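Local coordinates for N-terminal acetyltransferase-like protein (Chaetomium thermophilum, PDB 5NNP) that is probably the TPR-repeat auxiliary subunit of an N-terminal acetyltransferase complex, a scaffold that would hold the catalytic subunit, at residues A[548-557]-A[664-675]. Residues are numbered along the deposited sequence; the frame is centred on the assembly and turned at random.
Sequences DRLREHPFYF and YILQFSPKNIDG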
loop_
_atom_site.group_PDB
_atom_site.type_symbol
_atom_site.label_atom_id
_atom_site.label_comp_id
_atom_site.label_asym_id
_atom_site.label_seq_id
_atom_site.Cartn_x
_atom_site.Cartn_y
_atom_site.Cartn_z
ATOM N N ASP A 548 8.762 5.441 2.292
ATOM C CA ASP A 548 10.101 5.649 1.755
ATOM C C ASP A 548 10.310 4.843 0.477
ATOM O O ASP A 548 11.204 5.147 -0.317
ATOM C CB ASP A 548 11.181 5.259 2.772
ATOM C CG ASP A 548 11.322 6.261 3.915
ATOM O OD1 ASP A 548 10.938 7.444 3.744
ATOM O OD2 ASP A 548 11.829 5.846 4.990
ATOM N N ARG A 549 9.504 3.800 0.291
ATOM C CA ARG A 549 9.624 2.981 -0.904
ATOM C C ARG A 549 8.336 2.959 -1.699
ATOM O O ARG A 549 8.025 1.954 -2.334
ATOM C CB ARG A 549 10.013 1.552 -0.554
ATOM C CG ARG A 549 11.405 1.381 0.002
ATOM C CD ARG A 549 11.554 -0.050 0.499
ATOM N NE ARG A 549 10.360 -0.461 1.248
ATOM C CZ ARG A 549 9.833 -1.686 1.230
ATOM N NH1 ARG A 549 10.390 -2.648 0.498
ATOM N NH2 ARG A 549 8.743 -1.952 1.949
ATOM N N LEU A 550 7.606 4.070 -1.679
ATOM C CA LEU A 550 6.230 4.098 -2.166
ATOM C C LEU A 550 6.093 3.566 -3.573
ATOM O O LEU A 550 5.305 2.656 -3.831
ATOM C CB LEU A 550 5.662 5.513 -2.123
ATOM C CG LEU A 550 4.262 5.703 -2.717
ATOM C CD1 LEU A 550 3.255 4.831 -1.993
ATOM C CD2 LEU A 550 3.856 7.177 -2.657
ATOM N N ARG A 551 6.884 4.124 -4.475
ATOM C CA ARG A 551 6.642 3.907 -5.879
ATOM C C ARG A 551 7.332 2.671 -6.411
ATOM O O ARG A 551 7.475 2.523 -7.615
ATOM C CB ARG A 551 7.063 5.140 -6.669
ATOM C CG ARG A 551 6.168 6.315 -6.378
ATOM C CD ARG A 551 6.608 7.483 -7.163
ATOM N NE ARG A 551 5.840 8.681 -6.862
ATOM C CZ ARG A 551 6.061 9.434 -5.797
ATOM N NH1 ARG A 551 6.979 9.062 -4.916
ATOM N NH2 ARG A 551 5.355 10.540 -5.601
ATOM N N GLU A 552 7.756 1.775 -5.524
ATOM C CA GLU A 552 8.273 0.482 -5.978
ATOM C C GLU A 552 7.095 -0.441 -6.306
ATOM O O GLU A 552 7.259 -1.511 -6.891
ATOM C CB GLU A 552 9.165 -0.154 -4.924
ATOM C CG GLU A 552 8.384 -0.794 -3.781
ATOM C CD GLU A 552 9.268 -1.548 -2.809
ATOM O OE1 GLU A 552 10.501 -1.514 -2.976
ATOM O OE2 GLU A 552 8.731 -2.169 -1.871
ATOM N N HIS A 553 5.902 -0.011 -5.915
ATOM C CA HIS A 553 4.696 -0.815 -6.069
ATOM C C HIS A 553 4.410 -1.026 -7.546
ATOM O O HIS A 553 4.488 -0.075 -8.333
ATOM C CB HIS A 553 3.509 -0.118 -5.395
ATOM C CG HIS A 553 2.410 -1.047 -4.984
ATOM N ND1 HIS A 553 1.551 -1.634 -5.890
ATOM C CD2 HIS A 553 2.029 -1.493 -3.761
ATOM C CE1 HIS A 553 0.687 -2.398 -5.242
ATOM N NE2 HIS A 553 0.953 -2.326 -3.949
ATOM N N PRO A 554 4.058 -2.260 -7.935
ATOM C CA PRO A 554 3.757 -2.484 -9.350
ATOM C C PRO A 554 2.622 -1.584 -9.853
ATOM O O PRO A 554 2.567 -1.292 -11.051
ATOM C CB PRO A 554 3.360 -3.960 -9.396
ATOM C CG PRO A 554 4.002 -4.568 -8.276
ATOM C CD PRO A 554 3.964 -3.510 -7.173
ATOM N N PHE A 555 1.767 -1.113 -8.947
ATOM C CA PHE A 555 0.705 -0.169 -9.302
ATOM C C PHE A 555 1.248 1.122 -9.913
ATOM O O PHE A 555 0.612 1.699 -10.805
ATOM C CB PHE A 555 -0.160 0.156 -8.083
ATOM C CG PHE A 555 -1.362 -0.726 -7.952
ATOM C CD1 PHE A 555 -1.428 -1.917 -8.634
ATOM C CD2 PHE A 555 -2.444 -0.341 -7.177
ATOM C CE1 PHE A 555 -2.546 -2.723 -8.538
ATOM C CE2 PHE A 555 -3.570 -1.140 -7.074
ATOM C CZ PHE A 555 -3.624 -2.328 -7.760
ATOM N N TYR A 556 2.413 1.574 -9.436
ATOM C CA TYR A 556 3.113 2.685 -10.077
ATOM C C TYR A 556 3.817 2.224 -11.357
ATOM O O TYR A 556 3.714 2.859 -12.405
ATOM C CB TYR A 556 4.156 3.330 -9.144
ATOM C CG TYR A 556 5.012 4.343 -9.885
ATOM C CD1 TYR A 556 4.608 5.663 -9.994
ATOM C CD2 TYR A 556 6.197 3.965 -10.526
ATOM C CE1 TYR A 556 5.364 6.590 -10.693
ATOM C CE2 TYR A 556 6.960 4.876 -11.228
ATOM C CZ TYR A 556 6.543 6.191 -11.312
ATOM O OH TYR A 556 7.292 7.113 -12.016
ATOM N N PHE A 557 4.551 1.126 -11.248
ATOM C CA PHE A 557 5.459 0.708 -12.301
ATOM C C PHE A 557 4.760 0.481 -13.644
ATOM O O PHE A 557 5.244 0.924 -14.675
ATOM C CB PHE A 557 6.197 -0.565 -11.878
ATOM C CG PHE A 557 7.229 -1.013 -12.871
ATOM C CD1 PHE A 557 8.540 -0.565 -12.767
ATOM C CD2 PHE A 557 6.884 -1.855 -13.924
ATOM C CE1 PHE A 557 9.501 -0.958 -13.682
ATOM C CE2 PHE A 557 7.834 -2.249 -14.847
ATOM C CZ PHE A 557 9.152 -1.800 -14.726
ATOM N N TYR A 664 11.622 7.486 -11.341
ATOM C CA TYR A 664 11.063 6.655 -10.280
ATOM C C TYR A 664 11.216 5.187 -10.607
ATOM O O TYR A 664 11.401 4.363 -9.713
ATOM C CB TYR A 664 9.592 6.967 -10.057
ATOM C CG TYR A 664 9.334 8.241 -9.308
ATOM C CD1 TYR A 664 10.229 8.698 -8.346
ATOM C CD2 TYR A 664 8.185 8.985 -9.547
ATOM C CE1 TYR A 664 9.989 9.860 -7.646
ATOM C CE2 TYR A 664 7.940 10.142 -8.858
ATOM C CZ TYR A 664 8.849 10.574 -7.905
ATOM O OH TYR A 664 8.602 11.718 -7.203
ATOM N N ILE A 665 11.101 4.861 -11.890
ATOM C CA ILE A 665 11.215 3.478 -12.320
ATOM C C ILE A 665 12.589 2.946 -11.988
ATOM O O ILE A 665 12.721 1.917 -11.343
ATOM C CB ILE A 665 10.965 3.325 -13.823
ATOM C CG1 ILE A 665 9.547 3.778 -14.175
ATOM C CG2 ILE A 665 11.197 1.888 -14.257
ATOM C CD1 ILE A 665 9.132 3.460 -15.609
ATOM N N LEU A 666 13.607 3.673 -12.428
ATOM C CA LEU A 666 14.999 3.275 -12.220
ATOM C C LEU A 666 15.430 3.369 -10.762
ATOM O O LEU A 666 16.309 2.625 -10.320
ATOM C CB LEU A 666 15.934 4.132 -13.079
ATOM C CG LEU A 666 15.790 3.983 -14.594
ATOM C CD1 LEU A 666 16.730 4.963 -15.271
ATOM C CD2 LEU A 666 16.052 2.545 -15.067
ATOM N N GLN A 667 14.832 4.289 -10.015
ATOM C CA GLN A 667 15.251 4.488 -8.642
ATOM C C GLN A 667 14.552 3.562 -7.665
ATOM O O GLN A 667 15.118 3.219 -6.630
ATOM C CB GLN A 667 15.014 5.921 -8.208
ATOM C CG GLN A 667 15.284 6.123 -6.733
ATOM C CD GLN A 667 14.822 7.464 -6.239
ATOM O OE1 GLN A 667 14.285 8.267 -7.007
ATOM N NE2 GLN A 667 15.027 7.724 -4.950
ATOM N N PHE A 668 13.326 3.151 -7.975
ATOM C CA PHE A 668 12.582 2.348 -7.012
ATOM C C PHE A 668 12.409 0.912 -7.468
ATOM O O PHE A 668 12.179 0.034 -6.645
ATOM C CB PHE A 668 11.229 3.008 -6.698
ATOM C CG PHE A 668 11.362 4.233 -5.829
ATOM C CD1 PHE A 668 11.632 4.111 -4.472
ATOM C CD2 PHE A 668 11.287 5.506 -6.374
ATOM C CE1 PHE A 668 11.785 5.249 -3.673
ATOM C CE2 PHE A 668 11.454 6.637 -5.579
ATOM C CZ PHE A 668 11.699 6.509 -4.236
ATOM N N SER A 669 12.576 0.664 -8.761
ATOM C CA SER A 669 12.447 -0.685 -9.316
ATOM C C SER A 669 13.672 -1.096 -10.143
ATOM O O SER A 669 13.533 -1.671 -11.226
ATOM C CB SER A 669 11.191 -0.782 -10.188
ATOM O OG SER A 669 10.029 -0.364 -9.488
ATOM N N PRO A 670 14.879 -0.808 -9.637
ATOM C CA PRO A 670 16.064 -1.103 -10.449
ATOM C C PRO A 670 16.195 -2.573 -10.834
ATOM O O PRO A 670 16.766 -2.854 -11.889
ATOM C CB PRO A 670 17.228 -0.684 -9.545
ATOM C CG PRO A 670 16.678 -0.693 -8.179
ATOM C CD PRO A 670 15.237 -0.289 -8.308
ATOM N N LYS A 671 15.672 -3.485 -10.015
ATOM C CA LYS A 671 15.819 -4.916 -10.287
ATOM C C LYS A 671 14.887 -5.397 -11.394
ATOM O O LYS A 671 14.813 -6.589 -11.690
ATOM C CB LYS A 671 15.566 -5.737 -9.027
ATOM C CG LYS A 671 16.432 -5.360 -7.848
ATOM C CD LYS A 671 16.521 -6.509 -6.864
ATOM C CE LYS A 671 16.982 -6.032 -5.507
ATOM N NZ LYS A 671 15.892 -5.278 -4.830
ATOM N N ASN A 672 14.185 -4.460 -12.008
ATOM C CA ASN A 672 13.212 -4.790 -13.025
ATOM C C ASN A 672 13.747 -4.485 -14.432
ATOM O O ASN A 672 13.861 -3.322 -14.815
ATOM C CB ASN A 672 11.931 -4.022 -12.740
ATOM C CG ASN A 672 10.748 -4.591 -13.451
ATOM O OD1 ASN A 672 10.848 -5.028 -14.597
ATOM N ND2 ASN A 672 9.606 -4.590 -12.778
ATOM N N ILE A 673 14.072 -5.531 -15.194
ATOM C CA ILE A 673 14.746 -5.380 -16.489
ATOM C C ILE A 673 13.979 -4.556 -17.512
ATOM O O ILE A 673 14.588 -3.830 -18.293
ATOM C CB ILE A 673 15.043 -6.733 -17.145
ATOM C CG1 ILE A 673 15.812 -7.645 -16.206
ATOM C CG2 ILE A 673 15.934 -6.551 -18.390
ATOM C CD1 ILE A 673 16.810 -8.539 -16.967
ATOM N N ASP A 674 12.653 -4.678 -17.520
ATOM C CA ASP A 674 11.823 -3.936 -18.464
ATOM C C ASP A 674 12.094 -2.449 -18.346
ATOM O O ASP A 674 12.183 -1.745 -19.362
ATOM C CB ASP A 674 10.336 -4.212 -18.230
ATOM C CG ASP A 674 9.937 -5.632 -18.575
ATOM O OD1 ASP A 674 10.593 -6.257 -19.432
ATOM O OD2 ASP A 674 8.956 -6.126 -17.982
ATOM N N GLY A 675 12.220 -1.990 -17.098
ATOM C CA GLY A 675 12.573 -0.616 -16.794
ATOM C C GLY A 675 13.948 -0.235 -17.315
ATOM O O GLY A 675 14.104 0.821 -17.919
HETATM O O HOH W 1 9.592 2.253 -9.865
HETATM O O HOH W 2 7.920 -2.114 -9.479
#
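The guanidinium of Arg551 lies flat on the ring of Tyr664, the two planes 16° apart, in an off-centre cation-pi stack with CZ of Arg551 4.1 Å from the Tyr664 ring centroid. Its CD sits over the same face, 3.5 Å from that centroid, as a CH-pi contact. An arm extended from CG to NE carries the guanidinium out towards the hydroxyl side of the ring. Tyr664 also turns its edge to the face of Tyr556 in an offset edge-to-face pair, the planes at 77° and the centroids 5.7 Å apart. A leucine in place of Tyr664 would probably leave the Arg551 guanidinium without its stacking surface and open a gap beside Tyr556.

Farther along helix 554-572, the Phe557 ring receives the Asn672 amide on one face, nearly parallel to it, with ND2 of Asn672 3.4 Å from CZ of Phe557. With CG anti to the backbone N (chi1 -176°), Phe557 also meets CG2 of Ile665. Residues 548-553 link helices 537-547 and 554-572, while Ser669 to Asn672 form a type I turn joining helices 654-668 and 673-685, so the contact packs two interhelical connections and the helix ends beside them in the all-helical, TPR-related superhelix. Here Phe668 sets its ring edge near Asp548 O and its CB against Arg551 O and Glu552.

No direct hydrogen bond spans the segments; two waters bridge them instead. Water 1 lies within hydrogen-bonding distance of Arg551 O and Tyr664 O, and water 2 donates to Glu552 O at 2.7 Å; both bond to Ser669 OG. Beyond this shell, Asp518 and Gln521 of helix 503-523 hold Arg551 NH2, and Phe661 O binds the Tyr556 hydroxyl. His553 caps helix 554-572, its ND1 accepting in the ring plane from Phe555 N at 3.1 Å, and its ring meets an aromatic side chain of another protein chain.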